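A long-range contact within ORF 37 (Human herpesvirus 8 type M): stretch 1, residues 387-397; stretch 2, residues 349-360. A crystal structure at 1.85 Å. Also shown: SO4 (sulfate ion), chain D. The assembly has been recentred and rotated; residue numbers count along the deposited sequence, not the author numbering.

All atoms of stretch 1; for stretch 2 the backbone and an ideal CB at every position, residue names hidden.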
ATOM      1  N   LEU A 387       2.889 -22.642  -5.892  1.00 18.56           N
ATOM      2  CA  LEU A 387       2.041 -21.586  -6.389  1.00 18.48           C
ATOM      3  C   LEU A 387       2.865 -20.317  -6.278  1.00 18.40           C
ATOM      4  O   LEU A 387       3.524 -20.096  -5.260  1.00 19.12           O
ATOM      5  CB  LEU A 387       0.768 -21.486  -5.543  1.00 18.64           C
ATOM      6  CG  LEU A 387      -0.260 -22.630  -5.646  1.00 20.01           C
ATOM      7  CD1 LEU A 387      -1.514 -22.244  -4.936  1.00 22.08           C
ATOM      8  CD2 LEU A 387      -0.571 -23.013  -7.101  1.00 20.71           C
ATOM      9  N   PHE A 388       2.822 -19.488  -7.317  1.00 17.94           N
ATOM     10  CA  PHE A 388       3.715 -18.320  -7.444  1.00 17.16           C
ATOM     11  C   PHE A 388       2.921 -17.080  -7.798  1.00 16.35           C
ATOM     12  O   PHE A 388       1.824 -17.193  -8.340  1.00 16.65           O
ATOM     13  CB  PHE A 388       4.760 -18.548  -8.560  1.00 17.00           C
ATOM     14  CG  PHE A 388       5.580 -19.785  -8.377  1.00 17.68           C
ATOM     15  CD1 PHE A 388       6.633 -19.815  -7.465  1.00 18.39           C
ATOM     16  CD2 PHE A 388       5.277 -20.940  -9.092  1.00 17.13           C
ATOM     17  CE1 PHE A 388       7.389 -20.996  -7.274  1.00 16.95           C
ATOM     18  CE2 PHE A 388       6.036 -22.124  -8.914  1.00 19.57           C
ATOM     19  CZ  PHE A 388       7.079 -22.142  -8.002  1.00 19.07           C
ATOM     20  N   VAL A 389       3.493 -15.902  -7.532  1.00 15.64           N
ATOM     21  CA  VAL A 389       2.823 -14.642  -7.893  1.00 16.68           C
ATOM     22  C   VAL A 389       2.632 -14.575  -9.407  1.00 16.46           C
ATOM     23  O   VAL A 389       3.502 -15.011 -10.161  1.00 17.10           O
ATOM     24  CB  VAL A 389       3.601 -13.387  -7.395  1.00 16.36           C
ATOM     25  CG1 VAL A 389       4.944 -13.250  -8.126  1.00 18.62           C
ATOM     26  CG2 VAL A 389       2.721 -12.119  -7.559  1.00 17.67           C
ATOM     27  N   ASN A 390       1.487 -14.050  -9.848  1.00 16.30           N
ATOM     28  CA  ASN A 390       1.268 -13.739 -11.247  1.00 16.31           C
ATOM     29  C   ASN A 390       1.853 -12.347 -11.542  1.00 16.50           C
ATOM     30  O   ASN A 390       1.325 -11.302 -11.063  1.00 14.71           O
ATOM     31  CB  ASN A 390      -0.234 -13.808 -11.559  1.00 15.37           C
ATOM     32  CG  ASN A 390      -0.568 -13.475 -13.000  1.00 17.12           C
ATOM     33  OD1 ASN A 390       0.305 -13.155 -13.817  1.00 16.15           O
ATOM     34  ND2 ASN A 390      -1.862 -13.584 -13.336  1.00 16.63           N
ATOM     35  N   VAL A 391       2.934 -12.337 -12.327  1.00 16.94           N
ATOM     36  CA  VAL A 391       3.713 -11.110 -12.561  1.00 17.75           C
ATOM     37  C   VAL A 391       2.963 -10.100 -13.433  1.00 18.91           C
ATOM     38  O   VAL A 391       3.375  -8.938 -13.537  1.00 19.27           O
ATOM     39  CB  VAL A 391       5.138 -11.393 -13.147  1.00 18.16           C
ATOM     40  CG1 VAL A 391       5.906 -12.407 -12.252  1.00 17.02           C
ATOM     41  CG2 VAL A 391       5.055 -11.894 -14.596  1.00 17.21           C
ATOM     42  N   ARG A 392       1.866 -10.544 -14.044  1.00 19.07           N
ATOM     43  CA  ARG A 392       1.001  -9.669 -14.821  1.00 20.35           C
ATOM     44  C   ARG A 392      -0.141  -9.086 -13.986  1.00 21.01           C
ATOM     45  O   ARG A 392      -0.917  -8.270 -14.478  1.00 22.64           O
ATOM     46  CB  ARG A 392       0.398 -10.428 -16.005  1.00 20.63           C
ATOM     47  CG  ARG A 392       1.443 -10.920 -17.014  1.00 22.03           C
ATOM     48  CD  ARG A 392       0.809 -11.212 -18.362  1.00 24.59           C
ATOM     49  NE  ARG A 392       0.500 -10.001 -19.117  1.00 24.90           N
ATOM     50  CZ  ARG A 392      -0.631  -9.782 -19.790  1.00 26.02           C
ATOM     51  NH1 ARG A 392      -1.614 -10.674 -19.790  1.00 26.12           N
ATOM     52  NH2 ARG A 392      -0.790  -8.634 -20.446  1.00 28.02           N
ATOM     53  N   HIS A 393      -0.303  -9.550 -12.754  1.00 20.84           N
ATOM     54  CA  HIS A 393      -1.493  -9.139 -11.993  1.00 20.41           C
ATOM     55  C   HIS A 393      -1.212  -7.801 -11.332  1.00 21.01           C
ATOM     56  O   HIS A 393      -0.064  -7.494 -10.960  1.00 18.95           O
ATOM     57  CB  HIS A 393      -1.902 -10.187 -10.947  1.00 20.81           C
ATOM     58  CG  HIS A 393      -3.227  -9.904 -10.294  1.00 20.14           C
ATOM     59  ND1 HIS A 393      -3.365  -9.025  -9.240  1.00 21.08           N
ATOM     60  CD2 HIS A 393      -4.474 -10.364 -10.564  1.00 22.79           C
ATOM     61  CE1 HIS A 393      -4.639  -8.954  -8.890  1.00 21.92           C
ATOM     62  NE2 HIS A 393      -5.332  -9.765  -9.670  1.00 22.79           N
ATOM     63  N   SER A 394      -2.266  -7.008 -11.146  1.00 21.03           N
ATOM     64  CA  SER A 394      -2.098  -5.713 -10.469  1.00 21.01           C
ATOM     65  C   SER A 394      -1.448  -5.812  -9.079  1.00 20.59           C
ATOM     66  O   SER A 394      -0.808  -4.866  -8.653  1.00 19.37           O
ATOM     67  CB  SER A 394      -3.439  -4.966 -10.415  1.00 22.60           C
ATOM     68  OG  SER A 394      -4.251  -5.516  -9.423  1.00 26.78           O
ATOM     69  N   TYR A 395      -1.574  -6.947  -8.387  1.00 19.85           N
ATOM     70  CA  TYR A 395      -0.956  -7.101  -7.056  1.00 19.99           C
ATOM     71  C   TYR A 395       0.569  -7.212  -7.127  1.00 18.18           C
ATOM     72  O   TYR A 395       1.257  -6.819  -6.184  1.00 18.23           O
ATOM     73  CB  TYR A 395      -1.514  -8.270  -6.242  1.00 21.13           C
ATOM     74  CG  TYR A 395      -2.998  -8.170  -5.942  1.00 24.47           C
ATOM     75  CD1 TYR A 395      -3.687  -6.963  -6.101  1.00 24.75           C
ATOM     76  CD2 TYR A 395      -3.701  -9.260  -5.469  1.00 27.79           C
ATOM     77  CE1 TYR A 395      -5.035  -6.860  -5.855  1.00 26.17           C
ATOM     78  CE2 TYR A 395      -5.101  -9.155  -5.198  1.00 28.20           C
ATOM     79  CZ  TYR A 395      -5.728  -7.946  -5.393  1.00 26.70           C
ATOM     80  OH  TYR A 395      -7.079  -7.797  -5.145  1.00 29.39           O
ATOM     81  N   PHE A 396       1.075  -7.743  -8.229  1.00 17.50           N
ATOM     82  CA  PHE A 396       2.503  -7.762  -8.468  1.00 16.38           C
ATOM     83  C   PHE A 396       3.086  -6.346  -8.543  1.00 15.94           C
ATOM     84  O   PHE A 396       4.081  -6.043  -7.875  1.00 15.40           O
ATOM     85  CB  PHE A 396       2.887  -8.590  -9.712  1.00 16.98           C
ATOM     86  CG  PHE A 396       4.356  -8.567  -9.987  1.00 15.92           C
ATOM     87  CD1 PHE A 396       5.225  -9.443  -9.293  1.00 17.19           C
ATOM     88  CD2 PHE A 396       4.901  -7.668 -10.910  1.00 14.92           C
ATOM     89  CE1 PHE A 396       6.607  -9.408  -9.532  1.00 15.54           C
ATOM     90  CE2 PHE A 396       6.298  -7.655 -11.156  1.00 18.40           C
ATOM     91  CZ  PHE A 396       7.131  -8.509 -10.461  1.00 16.05           C
ATOM     92  N   TYR A 397       2.425  -5.487  -9.313  1.00 15.86           N
ATOM     93  CA  TYR A 397       2.766  -4.078  -9.476  1.00 16.32           C
ATOM     94  C   TYR A 397       2.612  -3.293  -8.148  1.00 16.22           C
ATOM     95  O   TYR A 397       3.373  -2.390  -7.877  1.00 14.36           O
ATOM     96  CB  TYR A 397       1.801  -3.459 -10.500  1.00 17.00           C
ATOM     97  CG  TYR A 397       2.198  -3.780 -11.908  1.00 19.01           C
ATOM     98  CD1 TYR A 397       2.839  -2.825 -12.702  1.00 21.33           C
ATOM     99  CD2 TYR A 397       1.990  -5.061 -12.440  1.00 20.01           C
ATOM    100  CE1 TYR A 397       3.234  -3.124 -14.026  1.00 21.87           C
ATOM    101  CE2 TYR A 397       2.408  -5.381 -13.752  1.00 21.74           C
ATOM    102  CZ  TYR A 397       3.030  -4.398 -14.532  1.00 21.28           C
ATOM    103  OH  TYR A 397       3.436  -4.676 -15.833  1.00 23.23           O
ATOM    104  N   UNK A 349      10.240  -8.071 -20.468  1.00 21.10           N
ATOM    105  CA  UNK A 349      10.106  -7.730 -19.043  1.00 20.73           C
ATOM    106  C   UNK A 349       9.305  -8.808 -18.299  1.00 19.20           C
ATOM    107  O   UNK A 349       9.714  -9.256 -17.240  1.00 18.01           O
ATOM    108  CB  UNK A 349       9.430  -6.367 -18.882  1.00 20.73           C
ATOM    109  N   UNK A 350       8.178  -9.239 -18.876  1.00 19.14           N
ATOM    110  CA  UNK A 350       7.378 -10.326 -18.284  1.00 18.46           C
ATOM    111  C   UNK A 350       8.187 -11.616 -18.118  1.00 17.93           C
ATOM    112  O   UNK A 350       8.187 -12.228 -17.043  1.00 16.30           O
ATOM    113  CB  UNK A 350       6.148 -10.602 -19.150  1.00 18.46           C
ATOM    114  N   UNK A 351       8.908 -12.008 -19.169  1.00 19.01           N
ATOM    115  CA  UNK A 351       9.746 -13.201 -19.106  1.00 20.02           C
ATOM    116  C   UNK A 351      10.749 -13.144 -17.946  1.00 20.40           C
ATOM    117  O   UNK A 351      10.923 -14.128 -17.209  1.00 19.76           O
ATOM    118  CB  UNK A 351      10.492 -13.381 -20.430  1.00 20.02           C
ATOM    119  N   UNK A 352      11.385 -11.984 -17.783  1.00 21.07           N
ATOM    120  CA  UNK A 352      12.387 -11.754 -16.731  1.00 21.41           C
ATOM    121  C   UNK A 352      11.750 -11.859 -15.331  1.00 20.98           C
ATOM    122  O   UNK A 352      12.335 -12.438 -14.405  1.00 19.97           O
ATOM    123  CB  UNK A 352      13.038 -10.381 -16.911  1.00 21.41           C
ATOM    124  N   UNK A 353      10.544 -11.309 -15.194  1.00 19.67           N
ATOM    125  CA  UNK A 353       9.837 -11.370 -13.930  1.00 20.72           C
ATOM    126  C   UNK A 353       9.432 -12.807 -13.616  1.00 19.91           C
ATOM    127  O   UNK A 353       9.507 -13.220 -12.464  1.00 20.42           O
ATOM    128  CB  UNK A 353       8.608 -10.459 -13.959  1.00 20.72           C
ATOM    129  N   UNK A 354       8.987 -13.562 -14.621  1.00 19.86           N
ATOM    130  CA  UNK A 354       8.653 -14.983 -14.391  1.00 20.20           C
ATOM    131  C   UNK A 354       9.906 -15.754 -13.960  1.00 20.40           C
ATOM    132  O   UNK A 354       9.863 -16.524 -13.000  1.00 19.59           O
ATOM    133  CB  UNK A 354       8.054 -15.610 -15.651  1.00 20.20           C
ATOM    134  N   UNK A 355      11.019 -15.519 -14.668  1.00 20.90           N
ATOM    135  CA  UNK A 355      12.321 -16.104 -14.326  1.00 21.50           C
ATOM    136  C   UNK A 355      12.681 -15.970 -12.833  1.00 21.47           C
ATOM    137  O   UNK A 355      13.205 -16.908 -12.226  1.00 21.67           O
ATOM    138  CB  UNK A 355      13.411 -15.442 -15.171  1.00 21.50           C
ATOM    139  N   UNK A 356      12.399 -14.802 -12.258  1.00 21.54           N
ATOM    140  CA  UNK A 356      12.720 -14.504 -10.866  1.00 21.85           C
ATOM    141  C   UNK A 356      11.605 -14.820  -9.872  1.00 21.55           C
ATOM    142  O   UNK A 356      11.783 -14.611  -8.660  1.00 21.20           O
ATOM    143  CB  UNK A 356      13.089 -13.024 -10.743  1.00 21.85           C
ATOM    144  N   UNK A 357      10.474 -15.313 -10.389  1.00 20.41           N
ATOM    145  CA  UNK A 357       9.324 -15.664  -9.551  1.00 20.94           C
ATOM    146  C   UNK A 357       8.787 -17.058  -9.873  1.00 20.36           C
ATOM    147  O   UNK A 357       7.584 -17.251 -10.069  1.00 20.10           O
ATOM    148  CB  UNK A 357       8.211 -14.629  -9.726  1.00 20.94           C
ATOM    149  N   UNK A 358       9.689 -18.027  -9.929  1.00 21.39           N
ATOM    150  CA  UNK A 358       9.281 -19.393 -10.226  1.00 21.87           C
ATOM    151  C   UNK A 358      10.110 -20.450  -9.490  1.00 21.81           C
ATOM    152  O   UNK A 358      10.158 -21.590  -9.929  1.00 21.75           O
ATOM    153  CB  UNK A 358       9.372 -19.634 -11.734  1.00 21.87           C
ATOM    154  N   UNK A 359      10.709 -20.070  -8.353  1.00 21.99           N
ATOM    155  CA  UNK A 359      11.562 -20.962  -7.526  1.00 21.74           C
ATOM    156  C   UNK A 359      11.093 -21.145  -6.067  1.00 21.26           C
ATOM    157  O   UNK A 359      10.828 -22.277  -5.641  1.00 20.14           O
ATOM    158  CB  UNK A 359      12.989 -20.411  -7.510  1.00 21.74           C
ATOM    159  N   UNK A 360      11.019 -20.046  -5.303  1.00 21.15           N
ATOM    160  CA  UNK A 360      10.597 -20.097  -3.891  1.00 21.39           C
ATOM    161  C   UNK A 360       9.098 -20.326  -3.799  1.00 21.74           C
ATOM    162  O   UNK A 360       8.303 -19.498  -4.272  1.00 21.01           O
ATOM    163  CB  UNK A 360      10.977 -18.808  -3.160  1.00 21.39           C
TER
HETATM  164  S   SO4 D 489      -2.483  -6.532 -23.782  1.00 74.20           S
HETATM  165  O1  SO4 D 489      -3.616  -7.450 -23.900  1.00 74.53           O
HETATM  166  O2  SO4 D 489      -2.048  -6.500 -22.386  1.00 73.94           O
HETATM  167  O3  SO4 D 489      -1.377  -6.994 -24.634  1.00 74.88           O
HETATM  168  O4  SO4 D 489      -2.886  -5.198 -24.220  1.00 73.75           O

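Positions 349 to 355 have helical backbone angles, so about every third or fourth CB can face stretch 1, which offers mainly apolar groups: Val391, Phe396 and the ring of Phe388.

At 349, nothing of stretch 1 lies within 5.5 Å of the ideal CB, and many side chains would fit; it is Leu349, whose CD2 comes no nearer than 5.0 Å, to Tyr397 OH.

Position 350 points sideways, its ideal CB 4.9 Å from Val391 CG2 and 5.2 Å from Arg392 CG. That gap invites an apolar chain long enough to close it: Leu, Ile or Met. The residue is Ile350 (chi1 m, chi2 m), whose CD1 reaches Arg392 CG at 3.5 Å and Val391 CG2 at 3.7 Å. It also lies at the edge of the Arg392 guanidinium, near its plane.

Position 351 points away and 352 is out of reach, so both tolerate polar or charged chains; they are Arg351 and Glu352.

At 353 the bond points toward stretch 1, with the ideal CB only 3.7 Å from Val391 CB and 4.3 Å from Phe396 CZ. So close an approach favours a small residue such as Ala, Ser or Cys. Cys353 (chi1 m) packs CB against Val391 CB at 3.7 Å and places SG 3.9 Å from Phe396 CZ, oblique to the ring.

Position 354 is sideways, its ideal CB 4.9 Å from Val391 CG2; a branched or longer apolar chain would suit. Ile354 brings CG1 to 3.7 Å from Val391 CG2.

Positions 355 and 356 meet nothing of stretch 1 and leave the choice wide. They are Leu355 and His356, the latter donating from ND1 to Glu352 O (3.0 Å).

Position 357 turns toward stretch 1, its ideal CB 3.9 Å from Val389 CG1 and 4.1 Å from Val391 CG1. A medium-sized chain would fit, Leu for packing alone; a donor such as Asn, Gln or Ser could also reach back to carbonyls of the preceding helix. Asn357 donates from ND2 to Cys353 O (2.9 Å), while OD1 lies 3.6 Å from Val389 CG1 and ND2 3.8 Å from Phe396 CE1. Water 1 donates to both backbone carbonyls, at 2.7 Å from its O to Asn357 O and 2.8 Å to Val389 O, and so bridges the stretches.

At 358 CB points away, so the backbone makes the closer approach and a small polar residue suffices. In Ser358, CA sits over one face of the Phe388 ring, 3.9 Å from its centroid, and OG donates to Ile354 O (2.8 Å).

Positions 359 and 360 also point away, leaving side chains free; they are Thr359 and Thr360. Their backbone does the packing, with Thr359 N 3.6 Å and Thr360 O 3.5 Å from Phe388 CE1.

Stretch 2 (349-360) LIRECILHNSTT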
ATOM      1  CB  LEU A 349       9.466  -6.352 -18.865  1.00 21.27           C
ATOM      2  CG  LEU A 349       9.425  -5.766 -17.444  1.00 22.71           C
ATOM      3  CD1 LEU A 349       9.643  -4.270 -17.501  1.00 21.38           C
ATOM      4  CD2 LEU A 349       8.122  -6.113 -16.729  1.00 23.48           C
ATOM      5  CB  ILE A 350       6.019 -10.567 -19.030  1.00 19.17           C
ATOM      6  CG1 ILE A 350       5.009  -9.450 -18.716  1.00 19.47           C
ATOM      7  CG2 ILE A 350       5.401 -11.904 -18.628  1.00 19.24           C
ATOM      8  CD1 ILE A 350       4.547  -9.397 -17.265  1.00 28.06           C
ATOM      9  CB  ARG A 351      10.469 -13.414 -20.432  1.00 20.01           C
ATOM     10  CG  ARG A 351      10.644 -14.862 -20.775  1.00 23.97           C
ATOM     11  CD  ARG A 351      11.466 -15.035 -22.053  1.00 25.38           C
ATOM     12  NE  ARG A 351      10.819 -14.419 -23.214  1.00 27.97           N
ATOM     13  CZ  ARG A 351       9.965 -15.030 -24.036  1.00 27.80           C
ATOM     14  NH1 ARG A 351       9.617 -16.311 -23.855  1.00 29.93           N
ATOM     15  NH2 ARG A 351       9.456 -14.349 -25.053  1.00 27.46           N
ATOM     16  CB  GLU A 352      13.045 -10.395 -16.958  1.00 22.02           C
ATOM     17  CG  GLU A 352      13.959  -9.891 -15.841  1.00 26.88           C
ATOM     18  CD  GLU A 352      15.421 -10.284 -16.032  1.00 33.86           C
ATOM     19  OE1 GLU A 352      15.711 -11.428 -16.482  1.00 36.36           O
ATOM     20  OE2 GLU A 352      16.292  -9.433 -15.712  1.00 37.33           O
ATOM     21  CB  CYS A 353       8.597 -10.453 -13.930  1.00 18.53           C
ATOM     22  SG  CYS A 353       8.956  -8.646 -13.961  1.00 25.29           S
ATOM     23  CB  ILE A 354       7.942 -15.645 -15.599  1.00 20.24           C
ATOM     24  CG1 ILE A 354       6.525 -15.073 -15.763  1.00 19.71           C
ATOM     25  CG2 ILE A 354       7.839 -17.175 -15.408  1.00 20.64           C
ATOM     26  CD1 ILE A 354       5.853 -15.395 -17.085  1.00 20.96           C
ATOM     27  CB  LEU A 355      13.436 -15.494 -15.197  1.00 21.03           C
ATOM     28  CG  LEU A 355      14.808 -16.147 -15.013  1.00 21.86           C
ATOM     29  CD1 LEU A 355      14.719 -17.613 -15.446  1.00 22.54           C
ATOM     30  CD2 LEU A 355      15.882 -15.405 -15.795  1.00 22.33           C
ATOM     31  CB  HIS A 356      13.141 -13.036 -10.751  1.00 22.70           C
ATOM     32  CG  HIS A 356      14.513 -12.801 -11.293  1.00 26.64           C
ATOM     33  ND1 HIS A 356      14.756 -12.620 -12.637  1.00 30.48           N
ATOM     34  CD2 HIS A 356      15.722 -12.827 -10.688  1.00 29.23           C
ATOM     35  CE1 HIS A 356      16.059 -12.495 -12.832  1.00 32.07           C
ATOM     36  NE2 HIS A 356      16.667 -12.628 -11.666  1.00 33.17           N
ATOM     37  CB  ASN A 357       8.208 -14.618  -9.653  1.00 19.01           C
ATOM     38  CG  ASN A 357       8.566 -13.319  -8.964  1.00 21.27           C
ATOM     39  OD1 ASN A 357       8.504 -13.214  -7.729  1.00 17.33           O
ATOM     40  ND2 ASN A 357       8.975 -12.331  -9.754  1.00 18.04           N
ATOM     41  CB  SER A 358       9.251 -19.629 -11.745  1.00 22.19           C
ATOM     42  OG  SER A 358      10.473 -19.220 -12.341  1.00 24.44           O
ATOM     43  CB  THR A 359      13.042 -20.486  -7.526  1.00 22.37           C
ATOM     44  OG1 THR A 359      13.513 -20.384  -8.874  1.00 23.07           O
ATOM     45  CG2 THR A 359      13.959 -21.468  -6.760  1.00 21.71           C
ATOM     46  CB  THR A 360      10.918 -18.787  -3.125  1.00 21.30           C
ATOM     47  OG1 THR A 360      12.188 -18.276  -3.544  1.00 22.15           O
ATOM     48  CG2 THR A 360      10.920 -19.016  -1.603  1.00 19.93           C
TER
HETATM   49  O   HOH W   1       5.635 -16.167 -11.512  1.00 26.66           O
HETATM   50  O   HOH W   2       5.621 -18.688  -4.516  1.00 28.56           O
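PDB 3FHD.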